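Local atomic coordinates of B12-binding domain-containing protein (Kitasatospora setae, PDB entry 6WTE), a protein that binds cobalamin and a [4Fe-4S] cluster and, as a radical SAM methylase, probably transfers methyl groups from S-adenosylmethionine by a non-radical route. Residues 194-199 against 249-254; 437-442 against 490-495. All coordinates share one frame; numbering follows the deposited sequence. Where two conformers were deposited one is given.

Contact 1: residues 194-199 against 249-254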
ATOM      1  N   LEU A 194      19.896  -8.632  -2.595  1.00 13.17           N
ATOM      2  CA  LEU A 194      21.117  -8.934  -1.862  1.00 17.18           C
ATOM      3  C   LEU A 194      21.344  -8.030  -0.661  1.00 17.89           C
ATOM      4  O   LEU A 194      21.696  -8.516   0.417  1.00 16.60           O
ATOM      5  CB  LEU A 194      22.330  -8.839  -2.802  1.00 17.34           C
ATOM      6  CG  LEU A 194      22.347  -9.800  -3.991  1.00 20.79           C
ATOM      7  CD1 LEU A 194      23.549  -9.538  -4.883  1.00 22.11           C
ATOM      8  CD2 LEU A 194      22.352 -11.236  -3.499  1.00 20.27           C
ATOM      9  N   SER A 195      21.159  -6.723  -0.812  1.00 16.48           N
ATOM     10  CA  SER A 195      21.665  -5.793   0.187  1.00 19.45           C
ATOM     11  C   SER A 195      20.813  -5.796   1.448  1.00 15.45           C
ATOM     12  O   SER A 195      19.614  -6.089   1.422  1.00 16.11           O
ATOM     13  CB  SER A 195      21.712  -4.368  -0.364  1.00 18.39           C
ATOM     14  OG  SER A 195      22.324  -4.322  -1.639  1.00 19.74           O
ATOM     15  N   VAL A 196      21.456  -5.452   2.558  1.00 16.59           N
ATOM     16  CA  VAL A 196      20.747  -5.023   3.757  1.00 15.11           C
ATOM     17  C   VAL A 196      20.369  -3.563   3.557  1.00 17.10           C
ATOM     18  O   VAL A 196      21.231  -2.723   3.286  1.00 21.46           O
ATOM     19  CB  VAL A 196      21.617  -5.205   5.009  1.00 18.52           C
ATOM     20  CG1 VAL A 196      20.929  -4.605   6.225  1.00 18.15           C
ATOM     21  CG2 VAL A 196      21.946  -6.676   5.227  1.00 19.23           C
ATOM     22  N   TYR A 197      19.083  -3.254   3.672  1.00 14.37           N
ATOM     23  CA  TYR A 197      18.648  -1.870   3.531  1.00 17.55           C
ATOM     24  C   TYR A 197      18.992  -1.128   4.817  1.00 16.64           C
ATOM     25  O   TYR A 197      18.594  -1.551   5.907  1.00 15.57           O
ATOM     26  CB  TYR A 197      17.153  -1.795   3.225  1.00 14.20           C
ATOM     27  CG  TYR A 197      16.700  -2.646   2.047  1.00 14.80           C
ATOM     28  CD1 TYR A 197      17.547  -2.917   0.971  1.00 16.03           C
ATOM     29  CD2 TYR A 197      15.425  -3.193   2.025  1.00 13.91           C
ATOM     30  CE1 TYR A 197      17.125  -3.710  -0.092  1.00 15.16           C
ATOM     31  CE2 TYR A 197      14.996  -3.967   0.969  1.00 14.19           C
ATOM     32  CZ  TYR A 197      15.847  -4.231  -0.082  1.00 13.75           C
ATOM     33  OH  TYR A 197      15.397  -5.020  -1.125  1.00 13.29           O
ATOM     34  N   ARG A 198      19.773  -0.057   4.705  1.00 14.67           N
ATOM     35  CA  ARG A 198      20.239   0.645   5.894  1.00 14.39           C
ATOM     36  C   ARG A 198      19.108   1.499   6.457  1.00 15.92           C
ATOM     37  O   ARG A 198      18.512   2.313   5.743  1.00 16.23           O
ATOM     38  CB  ARG A 198      21.484   1.472   5.575  1.00 19.20           C
ATOM     39  CG  ARG A 198      22.705   0.585   5.315  1.00 17.30           C
ATOM     40  CD  ARG A 198      23.998   1.365   5.139  1.00 20.58           C
ATOM     41  NE  ARG A 198      24.034   2.093   3.875  1.00 20.68           N
ATOM     42  CZ  ARG A 198      24.483   1.593   2.727  1.00 24.25           C
ATOM     43  NH1 ARG A 198      24.946   0.351   2.671  1.00 26.27           N
ATOM     44  NH2 ARG A 198      24.472   2.343   1.631  1.00 22.62           N
ATOM     45  N   ARG A 199      18.789   1.277   7.728  1.00 11.93           N
ATOM     46  CA  ARG A 199      17.698   1.963   8.413  1.00 15.04           C
ATOM     47  C   ARG A 199      18.320   2.802   9.515  1.00 15.52           C
ATOM     48  O   ARG A 199      18.805   2.260  10.513  1.00 18.96           O
ATOM     49  CB  ARG A 199      16.685   0.970   8.983  1.00 15.62           C
ATOM     50  CG  ARG A 199      16.368  -0.201   8.058  1.00 12.80           C
ATOM     51  CD  ARG A 199      15.704   0.257   6.744  1.00 12.75           C
ATOM     52  NE  ARG A 199      14.377   0.831   6.956  1.00 14.42           N
ATOM     53  CZ  ARG A 199      13.294   0.116   7.250  1.00 14.74           C
ATOM     54  NH1 ARG A 199      13.385  -1.205   7.373  1.00 13.13           N
ATOM     55  NH2 ARG A 199      12.121   0.718   7.426  1.00 11.76           N
ATOM     56  N   LEU A 249      17.850 -14.260   2.933  1.00 14.52           N
ATOM     57  CA  LEU A 249      17.344 -14.418   4.293  1.00 12.39           C
ATOM     58  C   LEU A 249      18.244 -13.712   5.298  1.00 13.45           C
ATOM     59  O   LEU A 249      17.758 -13.006   6.188  1.00 13.61           O
ATOM     60  CB  LEU A 249      17.231 -15.904   4.628  1.00 15.42           C
ATOM     61  CG  LEU A 249      16.258 -16.696   3.751  1.00 15.97           C
ATOM     62  CD1 LEU A 249      16.490 -18.188   3.937  1.00 20.09           C
ATOM     63  CD2 LEU A 249      14.825 -16.330   4.078  1.00 16.15           C
ATOM     64  N   ALA A 250      19.560 -13.863   5.149  1.00 13.88           N
ATOM     65  CA  ALA A 250      20.480 -13.236   6.092  1.00 14.89           C
ATOM     66  C   ALA A 250      20.378 -11.717   6.052  1.00 15.53           C
ATOM     67  O   ALA A 250      20.523 -11.061   7.090  1.00 15.17           O
ATOM     68  CB  ALA A 250      21.912 -13.676   5.802  1.00 18.41           C
ATOM     69  N   SER A 251      20.127 -11.142   4.871  1.00 13.04           N
ATOM     70  CA  SER A 251      20.016  -9.689   4.768  1.00 13.00           C
ATOM     71  C   SER A 251      18.749  -9.183   5.443  1.00 13.82           C
ATOM     72  O   SER A 251      18.778  -8.159   6.137  1.00 12.85           O
ATOM     73  CB  SER A 251      20.046  -9.254   3.300  1.00 14.77           C
ATOM     74  OG  SER A 251      21.279  -9.613   2.692  1.00 17.76           O
ATOM     75  N   VAL A 252      17.626  -9.881   5.243  1.00 12.10           N
ATOM     76  CA  VAL A 252      16.380  -9.493   5.907  1.00 11.50           C
ATOM     77  C   VAL A 252      16.558  -9.507   7.420  1.00 11.71           C
ATOM     78  O   VAL A 252      16.204  -8.546   8.113  1.00 11.61           O
ATOM     79  CB  VAL A 252      15.225 -10.416   5.480  1.00 11.70           C
ATOM     80  CG1 VAL A 252      13.936  -9.967   6.130  1.00 11.41           C
ATOM     81  CG2 VAL A 252      15.070 -10.417   3.971  1.00 11.80           C
ATOM     82  N   VAL A 253      17.099 -10.603   7.961  1.00 13.28           N
ATOM     83  CA  VAL A 253      17.209 -10.696   9.412  1.00 12.28           C
ATOM     84  C   VAL A 253      18.240  -9.700   9.944  1.00 13.40           C
ATOM     85  O   VAL A 253      18.059  -9.135  11.029  1.00 14.63           O
ATOM     86  CB  VAL A 253      17.520 -12.139   9.850  1.00 12.86           C
ATOM     87  CG1 VAL A 253      17.510 -12.232  11.366  1.00 14.20           C
ATOM     88  CG2 VAL A 253      16.486 -13.107   9.256  1.00 12.40           C
ATOM     89  N   ASP A 254      19.331  -9.464   9.199  1.00 13.40           N
ATOM     90  CA  ASP A 254      20.273  -8.404   9.575  1.00 14.32           C
ATOM     91  C   ASP A 254      19.560  -7.064   9.733  1.00 13.15           C
ATOM     92  O   ASP A 254      19.811  -6.319  10.691  1.00 14.66           O
ATOM     93  CB  ASP A 254      21.378  -8.252   8.521  1.00 14.29           C
ATOM     94  CG  ASP A 254      22.503  -9.262   8.670  1.00 17.29           C
ATOM     95  OD1 ASP A 254      22.475 -10.100   9.598  1.00 16.73           O
ATOM     96  OD2 ASP A 254      23.443  -9.192   7.847  1.00 21.25           O
TER
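Ser251, in the first turn of helix 249-261, donates a short hydrogen bond from OG to the backbone O of Leu194, 2.6 Å away. The hydroxyl meets the carbonyl at a C=O...OG angle of 154° and stands 26° out of the carbonyl plane. OG lies anti to the carbonyl carbon of its own residue, beside the backbone N. This bond ties the loop to the helix by a side chain on one part and a main-chain oxygen on the other. The serine CB, meanwhile, lies against two successive loop carbonyls, 3.4 Å from Leu194 O and 3.7 Å from Ser195 O. An alanine at this position would probably leave Leu194 O without its partner on the helix and remove the one hydrogen bond joining the two segments.

The helix follows strand 245-246 in the radical SAM core, a TIM-barrel-like fold, and the loop runs from strand 174-175 to helix 209-214. On its other side the loop meets helix 20-31 of the B12-binding domain, where Arg198 forms salt bridges with Glu30 and Asp31; residues 194-199 therefore lie between the two domains.

The nonpolar part of the contact is carried by one methyl of Val196. Its CG2 reaches Ser251 CA at 3.6 Å and Ser251 O at the same distance, and also touches Asp254 CB, 3.7 Å away, one turn further on. With CG1 anti to the backbone N (chi1 173°), CG2 is the branch that faces the helix.

The carboxylate of Asp254 has two neighbours: OD1 forms a salt bridge with Arg291 of helix 278-294, while OD2, the other oxygen, lies 3.9 Å from Val196 CG2.

Contact 2: residues 437-442 against 490-495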
ATOM      1  N   GLN A 437     -19.403   4.209 -10.145  1.00 13.68           N
ATOM      2  CA  GLN A 437     -19.836   5.349  -9.350  1.00 16.82           C
ATOM      3  C   GLN A 437     -18.663   6.290  -9.116  1.00 15.16           C
ATOM      4  O   GLN A 437     -17.517   5.857  -8.978  1.00 14.21           O
ATOM      5  CB  GLN A 437     -20.413   4.891  -8.001  1.00 19.23           C
ATOM      6  CG  GLN A 437     -21.188   5.952  -7.208  1.00 26.57           C
ATOM      7  CD  GLN A 437     -20.301   6.857  -6.348  1.00 18.35           C
ATOM      8  OE1 GLN A 437     -19.140   6.548  -6.084  1.00 15.60           O
ATOM      9  NE2 GLN A 437     -20.859   7.976  -5.907  1.00 20.61           N
ATOM     10  N   SER A 438     -18.970   7.583  -9.053  1.00 15.82           N
ATOM     11  CA  SER A 438     -18.018   8.573  -8.569  1.00 15.57           C
ATOM     12  C   SER A 438     -18.793   9.734  -7.974  1.00 17.35           C
ATOM     13  O   SER A 438     -19.795  10.173  -8.545  1.00 19.06           O
ATOM     14  CB  SER A 438     -17.092   9.090  -9.674  1.00 17.46           C
ATOM     15  OG  SER A 438     -16.177  10.029  -9.130  1.00 17.05           O
ATOM     16  N   ASN A 439     -18.316  10.234  -6.827  1.00 16.09           N
ATOM     17  CA  ASN A 439     -19.020  11.309  -6.136  1.00 18.02           C
ATOM     18  C   ASN A 439     -19.066  12.598  -6.940  1.00 18.55           C
ATOM     19  O   ASN A 439     -19.955  13.422  -6.706  1.00 19.44           O
ATOM     20  CB  ASN A 439     -18.365  11.602  -4.789  1.00 18.94           C
ATOM     21  CG  ASN A 439     -18.523  10.467  -3.804  1.00 21.68           C
ATOM     22  OD1 ASN A 439     -19.312   9.547  -4.016  1.00 20.75           O
ATOM     23  ND2 ASN A 439     -17.780  10.534  -2.712  1.00 19.03           N
ATOM     24  N   THR A 440     -18.119  12.806  -7.853  1.00 18.37           N
ATOM     25  CA  THR A 440     -18.032  14.035  -8.631  1.00 18.68           C
ATOM     26  C   THR A 440     -18.381  13.823 -10.101  1.00 22.90           C
ATOM     27  O   THR A 440     -18.054  14.667 -10.942  1.00 24.13           O
ATOM     28  CB  THR A 440     -16.634  14.637  -8.496  1.00 19.75           C
ATOM     29  OG1 THR A 440     -15.666  13.669  -8.908  1.00 20.70           O
ATOM     30  CG2 THR A 440     -16.362  15.015  -7.048  1.00 19.51           C
ATOM     31  N   ALA A 441     -19.029  12.710 -10.431  1.00 18.89           N
ATOM     32  CA  ALA A 441     -19.345  12.413 -11.823  1.00 25.01           C
ATOM     33  C   ALA A 441     -20.439  13.337 -12.341  1.00 28.38           C
ATOM     34  O   ALA A 441     -21.479  13.513 -11.700  1.00 21.19           O
ATOM     35  CB  ALA A 441     -19.775  10.956 -11.971  1.00 21.00           C
ATOM     36  N   ASP A 442     -20.202  13.926 -13.511  1.00 31.85           N
ATOM     37  CA  ASP A 442     -21.222  14.708 -14.201  1.00 38.03           C
ATOM     38  C   ASP A 442     -21.771  13.834 -15.324  1.00 42.17           C
ATOM     39  O   ASP A 442     -21.345  13.904 -16.477  1.00 52.22           O
ATOM     40  CB  ASP A 442     -20.641  16.019 -14.721  1.00 37.67           C
ATOM     41  CG  ASP A 442     -21.712  16.995 -15.166  1.00 50.79           C
ATOM     42  OD1 ASP A 442     -22.913  16.679 -15.010  1.00 54.79           O
ATOM     43  OD2 ASP A 442     -21.354  18.080 -15.673  1.00 56.54           O
ATOM     44  N   ASP A 490     -28.084  12.581  -3.443  1.00 23.76           N
ATOM     45  CA  ASP A 490     -26.692  12.963  -3.604  1.00 21.55           C
ATOM     46  C   ASP A 490     -25.816  11.712  -3.592  1.00 25.08           C
ATOM     47  O   ASP A 490     -26.111  10.745  -2.881  1.00 23.14           O
ATOM     48  CB  ASP A 490     -26.240  13.902  -2.486  1.00 22.38           C
ATOM     49  CG  ASP A 490     -26.944  15.242  -2.510  1.00 26.44           C
ATOM     50  OD1 ASP A 490     -27.432  15.666  -3.582  1.00 25.74           O
ATOM     51  OD2 ASP A 490     -26.991  15.886  -1.440  1.00 33.50           O
ATOM     52  N   PRO A 491     -24.737  11.707  -4.374  1.00 23.30           N
ATOM     53  CA  PRO A 491     -23.804  10.568  -4.335  1.00 24.73           C
ATOM     54  C   PRO A 491     -23.312  10.227  -2.938  1.00 28.75           C
ATOM     55  O   PRO A 491     -23.261   9.045  -2.580  1.00 25.70           O
ATOM     56  CB  PRO A 491     -22.659  11.038  -5.244  1.00 24.43           C
ATOM     57  CG  PRO A 491     -23.312  11.972  -6.202  1.00 27.64           C
ATOM     58  CD  PRO A 491     -24.392  12.677  -5.429  1.00 29.38           C
ATOM     59  N   GLU A 492     -22.948  11.226  -2.130  1.00 27.57           N
ATOM     60  CA  GLU A 492     -22.483  10.925  -0.781  1.00 28.61           C
ATOM     61  C   GLU A 492     -23.613  10.454   0.124  1.00 26.35           C
ATOM     62  O   GLU A 492     -23.346   9.794   1.135  1.00 26.80           O
ATOM     63  CB  GLU A 492     -21.786  12.144  -0.176  1.00 30.26           C
ATOM     64  CG  GLU A 492     -20.454  12.463  -0.836  1.00 33.29           C
ATOM     65  CD  GLU A 492     -19.609  13.429  -0.027  1.00 42.40           C
ATOM     66  OE1 GLU A 492     -20.168  14.404   0.519  1.00 48.31           O
ATOM     67  OE2 GLU A 492     -18.384  13.206   0.068  1.00 41.76           O
ATOM     68  N   GLU A 493     -24.865  10.759  -0.222  1.00 25.07           N
ATOM     69  CA  GLU A 493     -25.990  10.294   0.581  1.00 23.84           C
ATOM     70  C   GLU A 493     -26.201   8.795   0.415  1.00 27.69           C
ATOM     71  O   GLU A 493     -26.523   8.097   1.386  1.00 23.00           O
ATOM     72  CB  GLU A 493     -27.256  11.062   0.206  1.00 26.88           C
ATOM     73  CG  GLU A 493     -28.348  11.013   1.266  1.00 31.53           C
ATOM     74  CD  GLU A 493     -27.900  11.637   2.575  1.00 31.43           C
ATOM     75  OE1 GLU A 493     -28.035  10.979   3.628  1.00 34.79           O
ATOM     76  OE2 GLU A 493     -27.395  12.782   2.545  1.00 31.62           O
ATOM     77  N   ARG A 494     -26.039   8.280  -0.809  1.00 25.89           N
ATOM     78  CA  ARG A 494     -26.139   6.840  -1.019  0.50 27.03           C
ATOM     79  C   ARG A 494     -25.038   6.099  -0.274  1.00 26.36           C
ATOM     80  O   ARG A 494     -25.280   5.036   0.310  1.00 22.14           O
ATOM     81  CB  ARG A 494     -26.083   6.511  -2.511  0.50 30.46           C
ATOM     82  CG  ARG A 494     -27.260   7.019  -3.317  0.50 33.61           C
ATOM     83  CD  ARG A 494     -27.358   6.271  -4.637  0.50 36.28           C
ATOM     84  NE  ARG A 494     -28.222   6.950  -5.597  0.50 37.89           N
ATOM     85  CZ  ARG A 494     -29.541   6.795  -5.662  0.50 37.09           C
ATOM     86  NH1 ARG A 494     -30.241   7.454  -6.576  0.50 37.54           N
ATOM     87  NH2 ARG A 494     -30.160   5.984  -4.814  0.50 36.60           N
ATOM     88  N   TRP A 495     -23.814   6.638  -0.294  1.00 22.08           N
ATOM     89  CA  TRP A 495     -22.743   6.014   0.475  1.00 21.75           C
ATOM     90  C   TRP A 495     -23.074   6.016   1.961  1.00 21.87           C
ATOM     91  O   TRP A 495     -22.836   5.025   2.658  1.00 19.30           O
ATOM     92  CB  TRP A 495     -21.415   6.734   0.241  1.00 22.98           C
ATOM     93  CG  TRP A 495     -20.705   6.398  -1.036  1.00 21.89           C
ATOM     94  CD1 TRP A 495     -20.419   7.251  -2.062  1.00 20.78           C
ATOM     95  CD2 TRP A 495     -20.178   5.119  -1.418  1.00 21.24           C
ATOM     96  NE1 TRP A 495     -19.745   6.585  -3.061  1.00 20.47           N
ATOM     97  CE2 TRP A 495     -19.590   5.274  -2.692  1.00 21.76           C
ATOM     98  CE3 TRP A 495     -20.156   3.856  -0.813  1.00 20.42           C
ATOM     99  CZ2 TRP A 495     -18.983   4.215  -3.367  1.00 19.75           C
ATOM    100  CZ3 TRP A 495     -19.550   2.807  -1.487  1.00 17.02           C
ATOM    101  CH2 TRP A 495     -18.972   2.992  -2.747  1.00 18.40           C
TER
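The start of helix 491-503 packs on the turn that follows edge strand 436-437, with Trp495, Gln437 and Asn439 at the centre. Trp495 NE1 gives a weak, bent hydrogen bond to Gln437 OE1, 3.1 Å away with an N-H...O angle of 142°. Asn439 OD1 lies in the indole plane at the ring edge, 3.2 Å from Trp495 CD1. The Gln437 amide is turned almost perpendicular to the indole, their planes 89° apart.

A hydrogen bond between the two side-chain amides holds the rotation of that group: Gln437 NE2 donates to Asn439 OD1 at 2.9 Å, nearly straight at 169° and in the planes of both amides. The glutamine chain is bent at chi2, and its amide lies where it meets both the Asn439 amide and the indole.

Ser438 to Ala441 form a type I beta turn, and the strand before it pairs antiparallel with strand 475-476, through which it joins the large sheet of the radical SAM core. Gln79 also bonds Gln437 OE1 and the backbone N of Asn439.

Van der Waals contacts of the proline ring and the Glu492 chain complete the join. Pro491, in the first turn of the helix, sets its CB 3.6 Å from Gln437 NE2 and its CG 3.7 Å from Asn439 O. Asn439 ND2 lies 3.8 Å from Glu492 CG and gives a weak hydrogen bond to Phe77 O, and the indole meets the ring of Phe477 at a slant.

Contacts 1 and 2 lie on opposite sides of the chain's centre, their own centres about 46 Å and their nearest atoms about 33 Å apart. They come in series: contact 1 closes at residue 254, well before contact 2 opens at 437. Contact 1 joins the loop after strand 174-175 to helix 249-261, early in the radical SAM core; contact 2 joins the turn after strand 436-437 to helix 491-503. They share no helix or strand. Neither touches a cofactor, though the Ser195 side chain is about 11 Å from the cobalamin. Helix 20-31 and Gln79 of the B12-binding domain adjoin contacts 1 and 2 respectively, consistent with the domains meeting at widely separated places around the cobalamin.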